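Local coordinates for Atu0111 protein (Agrobacterium tumefaciens, PDB 2FSQ) that is of unknown function but belongs to a family of the 2H clan, which includes phosphoesterases, and so may act on phosphoester substrates, at residues Asp13-Ala18 against Ser188-Glu193; Gly42-Cys47 against Cys224-Met229; Gln89-Ser94 against Phe167-Pro172. All coordinates share one frame; numbering follows the deposited sequence.

Contact 1: residues Asp13-Ala18 against Ser188-Glu193; sequences DYISTA and SWFEPE
A single beta bridge between S16 and F190, with an ST turn starting at S16, joins the N-terminal loop to the loop leading from strand 184-186 into helix 195-212. The touching backbones run 90° apart, which fits pairing that stops after one bridge.

Two backbone hydrogen bonds define the bridge. F190 N donates to I15 O at 2.9 Å, lying in the carbonyl plane with a C=O...N angle of 158°. In return, T17 N reaches F190 O at 2.9 Å but from 34° above that carbonyl's plane, so it does not follow a lone pair. The same oxygen also receives a CA-H...O contact from S16 CA at 3.4 Å. Within its own segment, S16 OG stands anti to the backbone N and accepts from A18 N at 3.2 Å, closing the ST turn.

I15 makes the apolar packing with F190 and W189. Its CG1 takes the crowded position between N and the carbonyl carbon, and the chain then extends so that CD1 lies over one face of F190, 3.6 Å from the ring centroid. The two side chains run alongside each other in the same direction. I15 O lies at the edge of the W189 indole near its plane, and I15 CB is 4.2 Å from W189 CE3, while Y14 CE2 meets W189 CZ3 obliquely at 4.2 Å. Beyond the two segments, W189 NE1 donates to Q22 O and the indole stacks on H20; F190 meets W198 edge-to-face.

T17 adds a further set of contacts. Its CG2 lies against W189 CB and W189 O, and its OG1, between the backbone N and the carbonyl carbon, touches P192 CD at 3.5 Å.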
# COMPACT_ATOMS: atom_id res chain seq x y z
N ASP A 13 -4.97 15.18 -10.47
CA ASP A 13 -4.38 16.52 -10.39
C ASP A 13 -3.52 16.74 -9.14
O ASP A 13 -2.75 17.69 -9.08
CB ASP A 13 -5.48 17.59 -10.43
CG ASP A 13 -5.00 18.89 -11.05
OD1 ASP A 13 -4.81 18.92 -12.29
OD2 ASP A 13 -4.82 19.88 -10.31
N TYR A 14 -3.65 15.87 -8.13
CA TYR A 14 -2.81 15.96 -6.93
C TYR A 14 -1.30 15.96 -7.26
O TYR A 14 -0.48 16.61 -6.59
CB TYR A 14 -3.13 14.82 -5.95
CG TYR A 14 -2.12 14.75 -4.82
CD1 TYR A 14 -2.16 15.67 -3.77
CD2 TYR A 14 -1.10 13.79 -4.83
CE1 TYR A 14 -1.21 15.62 -2.74
CE2 TYR A 14 -0.16 13.73 -3.80
CZ TYR A 14 -0.22 14.65 -2.77
OH TYR A 14 0.72 14.59 -1.76
N ILE A 15 -0.93 15.20 -8.28
CA ILE A 15 0.48 14.99 -8.59
C ILE A 15 1.08 16.03 -9.53
O ILE A 15 2.24 15.93 -9.95
CB ILE A 15 0.72 13.57 -9.13
CG1 ILE A 15 0.08 13.42 -10.51
CG2 ILE A 15 0.23 12.54 -8.10
CD1 ILE A 15 0.54 12.21 -11.28
N SER A 16 0.29 17.04 -9.87
CA SER A 16 0.75 18.12 -10.71
C SER A 16 1.80 18.97 -10.01
O SER A 16 1.71 19.20 -8.79
CB SER A 16 -0.43 19.01 -11.09
OG SER A 16 0.02 20.10 -11.88
N THR A 17 2.76 19.46 -10.78
CA THR A 17 3.79 20.38 -10.28
C THR A 17 3.13 21.61 -9.64
O THR A 17 3.63 22.16 -8.67
CB THR A 17 4.76 20.85 -11.41
OG1 THR A 17 4.02 21.31 -12.54
CG2 THR A 17 5.68 19.70 -11.86
N ALA A 18 1.98 22.01 -10.19
CA ALA A 18 1.24 23.17 -9.69
C ALA A 18 0.68 23.02 -8.27
O ALA A 18 0.28 24.01 -7.65
CB ALA A 18 0.11 23.51 -10.66
N SER A 188 9.11 12.56 -9.03
CA SER A 188 9.02 13.99 -9.35
C SER A 188 7.63 14.30 -9.87
O SER A 188 7.03 13.45 -10.53
CB SER A 188 10.08 14.44 -10.36
OG SER A 188 10.01 13.71 -11.58
N TRP A 189 7.12 15.48 -9.54
CA TRP A 189 5.75 15.84 -9.90
C TRP A 189 5.58 15.94 -11.41
O TRP A 189 6.54 16.23 -12.13
CB TRP A 189 5.33 17.14 -9.18
CG TRP A 189 5.48 17.08 -7.67
CD1 TRP A 189 6.30 17.88 -6.90
CD2 TRP A 189 4.83 16.19 -6.76
NE1 TRP A 189 6.19 17.53 -5.58
CE2 TRP A 189 5.28 16.52 -5.45
CE3 TRP A 189 3.87 15.18 -6.91
CZ2 TRP A 189 4.84 15.83 -4.31
CZ3 TRP A 189 3.43 14.50 -5.77
CH2 TRP A 189 3.91 14.84 -4.48
N PHE A 190 4.37 15.68 -11.89
CA PHE A 190 4.08 15.66 -13.32
C PHE A 190 3.75 17.06 -13.83
O PHE A 190 2.99 17.79 -13.18
CB PHE A 190 2.86 14.77 -13.62
CG PHE A 190 3.14 13.29 -13.59
CD1 PHE A 190 4.21 12.74 -12.87
CD2 PHE A 190 2.26 12.42 -14.24
CE1 PHE A 190 4.40 11.36 -12.85
CE2 PHE A 190 2.45 11.06 -14.22
CZ PHE A 190 3.53 10.52 -13.51
N GLU A 191 4.29 17.41 -14.99
CA GLU A 191 3.87 18.63 -15.68
C GLU A 191 2.40 18.51 -16.05
O GLU A 191 1.95 17.43 -16.45
CB GLU A 191 4.72 18.88 -16.93
CG GLU A 191 6.20 19.21 -16.65
CD GLU A 191 6.42 20.58 -15.99
OE1 GLU A 191 5.49 21.42 -15.97
OE2 GLU A 191 7.54 20.82 -15.49
N PRO A 192 1.63 19.60 -15.90
CA PRO A 192 0.18 19.49 -16.18
C PRO A 192 -0.20 19.05 -17.61
O PRO A 192 -1.26 18.45 -17.80
CB PRO A 192 -0.36 20.90 -15.88
CG PRO A 192 0.82 21.77 -15.78
CD PRO A 192 2.00 20.95 -15.43
N GLU A 193 0.65 19.32 -18.60
CA GLU A 193 0.27 19.05 -19.99
C GLU A 193 0.06 17.57 -20.33
O GLU A 193 -0.65 17.24 -21.29
CB GLU A 193 1.25 19.71 -20.97
CG GLU A 193 1.19 21.25 -20.99
CD GLU A 193 1.94 21.93 -19.85
OE1 GLU A 193 2.71 21.26 -19.13
OE2 GLU A 193 1.76 23.15 -19.67

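Contact 2: residues Gly42-Cys47 against Cys224-Met229; sequences GNTVVC and CEFKDM
An antiparallel strand pair at the middle of the four-stranded sheet forms this contact, in an alpha-beta fold consistent with 2H-clan membership. Three successive residue pairs establish the register. G42-F226 and T44-C224 are hydrogen-bonded pairs, and N43-E225 between them is a non-hydrogen-bonded pair with CA atoms 4.2 Å apart.

Each hydrogen-bonded pair has two backbone bonds. The shortest joins C224 N to T44 O at 2.7 Å, nearly along the C=O axis (174°), whereas F226 N approaches G42 O from 33° above the carbonyl plane. T44, C224 and F226 direct their side chains to one face of the sheet, N43 and E225 to the other.

On the first face F226 folds back across the neighbouring strand. Its CG sits between the backbone N and the carbonyl carbon (chi1 56°), which lays the ring over the G42 backbone, with G42 CA 3.8 Å from the ring centroid; with no side chain at G42, the peptide can press against the ring face. T44 CG2 meets the ring's edge, 3.8 Å from F226 CE2. Further along, V46 CG2 touches C224 SG at 3.9 Å. On the other face N43 CB packs on C224 O, while its amide is held by T115 OG1 and V91 N.

Strand 84-92 flanks strand 42-48, placing T86 against T44 and H84 against V46, residues that probably represent the first His-x-Thr motif of the 2H clan. Strand 233-237 flanks strand 222-226, and helix 150-167 packs on V45 through F163 and F167.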
# COMPACT_ATOMS: atom_id res chain seq x y z
N GLY A 42 10.99 -1.88 8.59
CA GLY A 42 9.80 -1.80 9.41
C GLY A 42 9.07 -3.11 9.43
O GLY A 42 9.61 -4.15 9.01
N ASN A 43 7.83 -3.06 9.91
CA ASN A 43 6.96 -4.21 9.87
C ASN A 43 5.53 -3.74 9.58
O ASN A 43 5.27 -2.53 9.57
CB ASN A 43 7.09 -5.05 11.16
CG ASN A 43 6.85 -4.25 12.42
OD1 ASN A 43 5.88 -3.51 12.53
ND2 ASN A 43 7.72 -4.44 13.41
N THR A 44 4.64 -4.68 9.28
CA THR A 44 3.34 -4.31 8.72
C THR A 44 2.46 -5.54 8.61
O THR A 44 2.97 -6.66 8.63
CB THR A 44 3.52 -3.66 7.33
OG1 THR A 44 2.26 -3.22 6.82
CG2 THR A 44 4.14 -4.62 6.34
N VAL A 45 1.15 -5.33 8.48
CA VAL A 45 0.23 -6.41 8.12
C VAL A 45 -0.28 -6.15 6.71
O VAL A 45 -0.89 -5.11 6.43
CB VAL A 45 -0.96 -6.53 9.07
CG1 VAL A 45 -1.83 -7.73 8.65
CG2 VAL A 45 -0.47 -6.71 10.51
N VAL A 46 -0.04 -7.10 5.81
CA VAL A 46 -0.44 -6.92 4.41
C VAL A 46 -1.03 -8.20 3.84
O VAL A 46 -0.81 -9.28 4.39
CB VAL A 46 0.77 -6.50 3.50
CG1 VAL A 46 1.55 -5.38 4.12
CG2 VAL A 46 1.68 -7.68 3.18
N CYS A 47 -1.76 -8.05 2.74
CA CYS A 47 -2.22 -9.17 1.91
C CYS A 47 -1.49 -9.11 0.58
O CYS A 47 -1.70 -8.18 -0.20
CB CYS A 47 -3.72 -9.05 1.63
SG CYS A 47 -4.78 -9.20 3.08
N CYS A 224 4.32 -9.01 8.56
CA CYS A 224 5.53 -9.11 7.75
C CYS A 224 6.58 -8.16 8.26
O CYS A 224 6.27 -7.15 8.92
CB CYS A 224 5.26 -8.71 6.30
SG CYS A 224 4.07 -9.75 5.43
N GLU A 225 7.83 -8.45 7.93
CA GLU A 225 8.91 -7.47 8.09
C GLU A 225 9.50 -7.12 6.73
O GLU A 225 9.42 -7.90 5.78
CB GLU A 225 10.00 -7.99 9.04
CG GLU A 225 10.77 -9.16 8.46
CD GLU A 225 11.78 -9.77 9.41
OE1 GLU A 225 11.83 -9.37 10.60
OE2 GLU A 225 12.49 -10.68 8.95
N PHE A 226 10.12 -5.94 6.63
CA PHE A 226 10.74 -5.51 5.39
C PHE A 226 11.97 -4.66 5.67
O PHE A 226 12.01 -3.97 6.70
CB PHE A 226 9.75 -4.72 4.52
CG PHE A 226 9.14 -3.52 5.22
CD1 PHE A 226 9.77 -2.28 5.18
CD2 PHE A 226 7.93 -3.64 5.91
CE1 PHE A 226 9.20 -1.15 5.82
CE2 PHE A 226 7.35 -2.54 6.56
CZ PHE A 226 7.97 -1.29 6.50
N LYS A 227 12.94 -4.71 4.76
CA LYS A 227 14.11 -3.82 4.79
C LYS A 227 13.81 -2.54 4.03
O LYS A 227 14.30 -1.47 4.37
CB LYS A 227 15.33 -4.52 4.17
CG LYS A 227 16.55 -3.61 3.98
CD LYS A 227 17.84 -4.38 3.65
CE LYS A 227 19.05 -3.77 4.41
NZ LYS A 227 20.33 -4.60 4.35
N ASP A 228 12.98 -2.66 3.00
CA ASP A 228 12.71 -1.59 2.04
C ASP A 228 11.42 -2.00 1.31
O ASP A 228 10.82 -3.03 1.65
CB ASP A 228 13.89 -1.39 1.05
CG ASP A 228 14.25 -2.64 0.28
OD1 ASP A 228 13.37 -3.50 0.04
OD2 ASP A 228 15.45 -2.77 -0.06
N MSE A 229 11.03 -1.24 0.31
CA MSE A 229 9.74 -1.47 -0.35
C MSE A 229 9.72 -2.66 -1.30
O MSE A 229 8.69 -2.95 -1.90
CB MSE A 229 9.33 -0.23 -1.13
CG MSE A 229 9.08 0.99 -0.27
SE MSE A 229 7.77 0.74 1.22
CE MSE A 229 9.00 0.62 2.70

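Contact 3: residues Gln89-Ser94 against Phe167-Pro172; sequences QGVIES and FGYRHP
Y169 CG occupies the crowded position between its backbone N and carbonyl carbon (chi1 58°), which sends the phenol to the backbone of strand 84-92; H171 CG and Q89 CG each lie anti to their own carbonyl carbon, bringing imidazole and amide together. Y169 OH donates to Q89 O at 2.7 Å, in the carbonyl plane and on a lone pair (C=O...O angle 125°). The hydroxyl also presses on G90 CA at 3.0 Å, a tight approach, while F167 CE1 comes to 3.8 Å from the same G90 CA.

Q89 extends beyond CG and sets OE1 at the in-plane edge of the H171 ring, 3.3 Å from H171 CE1, with amide and ring planes 85° apart. An acetic acid, probably from the crystallisation liquor, lies about 5 Å from the Q89 side chain. A water donates to G90 O at 2.7 Å and lies 2.8 Å from H171 NE2. The loop thus holds consecutive strand residues twice, directly by the Y169 hydroxyl and through water by H171.

F167 ends helix 150-167, G168 leaves it with positive phi, and the following loop packs on outermost strand 84-92 of the four-stranded sheet in this alpha-beta fold.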
# COMPACT_ATOMS: atom_id res chain seq x y z
N GLN A 89 -0.73 -0.73 9.00
CA GLN A 89 0.69 -0.39 9.03
C GLN A 89 1.28 -0.72 10.38
O GLN A 89 0.71 -0.34 11.40
CB GLN A 89 0.92 1.10 8.81
CG GLN A 89 0.68 1.59 7.41
CD GLN A 89 1.17 3.03 7.22
OE1 GLN A 89 1.98 3.52 8.00
NE2 GLN A 89 0.68 3.70 6.19
N GLY A 90 2.46 -1.34 10.38
CA GLY A 90 3.24 -1.52 11.60
C GLY A 90 4.16 -0.32 11.78
O GLY A 90 3.88 0.78 11.30
N VAL A 91 5.29 -0.52 12.43
CA VAL A 91 6.24 0.58 12.65
C VAL A 91 7.25 0.66 11.52
O VAL A 91 7.41 -0.29 10.74
CB VAL A 91 6.98 0.48 14.02
CG1 VAL A 91 5.99 0.53 15.16
CG2 VAL A 91 7.84 -0.80 14.08
N ILE A 92 7.94 1.79 11.43
CA ILE A 92 8.98 1.96 10.42
C ILE A 92 10.08 2.87 10.94
O ILE A 92 9.83 3.80 11.71
CB ILE A 92 8.36 2.44 9.05
CG1 ILE A 92 9.33 2.21 7.89
CG2 ILE A 92 7.88 3.90 9.13
CD1 ILE A 92 8.70 2.47 6.48
N GLU A 93 11.31 2.61 10.49
CA GLU A 93 12.51 3.29 10.97
C GLU A 93 12.43 4.81 10.82
O GLU A 93 12.96 5.56 11.65
CB GLU A 93 13.71 2.76 10.19
CG GLU A 93 15.02 3.48 10.48
CD GLU A 93 15.48 3.32 11.92
OE1 GLU A 93 15.30 2.22 12.49
OE2 GLU A 93 16.02 4.29 12.48
N SER A 94 11.76 5.24 9.75
CA SER A 94 11.63 6.63 9.37
C SER A 94 10.55 7.40 10.11
O SER A 94 10.38 8.59 9.86
CB SER A 94 11.36 6.73 7.87
OG SER A 94 10.30 5.86 7.50
N PHE A 167 -1.46 -3.75 18.25
CA PHE A 167 -0.30 -2.91 17.95
C PHE A 167 -0.13 -1.78 18.96
O PHE A 167 0.98 -1.27 19.13
CB PHE A 167 -0.39 -2.38 16.52
CG PHE A 167 0.11 -3.35 15.49
CD1 PHE A 167 1.37 -3.20 14.94
CD2 PHE A 167 -0.68 -4.43 15.06
CE1 PHE A 167 1.86 -4.09 13.98
CE2 PHE A 167 -0.19 -5.33 14.10
CZ PHE A 167 1.08 -5.16 13.56
N GLY A 168 -1.23 -1.38 19.60
CA GLY A 168 -1.21 -0.39 20.67
C GLY A 168 -1.08 1.05 20.20
O GLY A 168 -0.62 1.91 20.94
N TYR A 169 -1.54 1.33 18.98
CA TYR A 169 -1.67 2.70 18.49
C TYR A 169 -2.69 2.70 17.37
O TYR A 169 -3.08 1.64 16.85
CB TYR A 169 -0.33 3.26 17.95
CG TYR A 169 0.26 2.43 16.83
CD1 TYR A 169 -0.24 2.51 15.52
CD2 TYR A 169 1.31 1.56 17.06
CE1 TYR A 169 0.31 1.74 14.49
CE2 TYR A 169 1.85 0.80 16.05
CZ TYR A 169 1.36 0.90 14.77
OH TYR A 169 1.92 0.12 13.80
N ARG A 170 -3.15 3.92 17.04
CA ARG A 170 -4.01 4.19 15.88
C ARG A 170 -3.45 5.44 15.20
O ARG A 170 -3.08 6.42 15.87
CB ARG A 170 -5.46 4.48 16.31
CG ARG A 170 -6.28 3.26 16.70
CD ARG A 170 -7.63 3.65 17.30
NE ARG A 170 -8.46 2.47 17.58
CZ ARG A 170 -9.72 2.32 17.19
NH1 ARG A 170 -10.34 3.29 16.53
NH2 ARG A 170 -10.38 1.21 17.48
N HIS A 171 -3.40 5.41 13.87
CA HIS A 171 -3.03 6.62 13.11
C HIS A 171 -4.22 7.58 13.04
O HIS A 171 -5.37 7.17 13.25
CB HIS A 171 -2.61 6.24 11.69
CG HIS A 171 -1.35 5.44 11.63
ND1 HIS A 171 -0.73 5.13 10.43
CD2 HIS A 171 -0.58 4.88 12.61
CE1 HIS A 171 0.36 4.43 10.68
NE2 HIS A 171 0.48 4.27 11.98
N PRO A 172 -3.95 8.87 12.76
CA PRO A 172 -5.05 9.84 12.62
C PRO A 172 -6.14 9.44 11.62
O PRO A 172 -7.31 9.71 11.84
CB PRO A 172 -4.32 11.12 12.16
CG PRO A 172 -2.99 10.98 12.86
CD PRO A 172 -2.63 9.52 12.69
O HOH W 1 2.92 3.03 12.49

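In the fold
Contacts 2 and 3 are buried and share one sheet: strands 42-48 and 84-92 are neighbours in it, and the contacts touch where N43 N probably bonds to V91 O and V45 CG2 packs on F167 CZ. Contact 1, only partly buried, lies with its centre 29 Å from either, and on the opposite side of the chain's centre from contact 2. Chemistry follows place. Contact 2 is a regular ladder inside the sheet, contact 3 uses side-chain tips and a water to join a loop to an outermost strand, and contact 1 links two loops by one isolated bridge. Contact 3 is nested along the chain within both other closures, whose segments alternate.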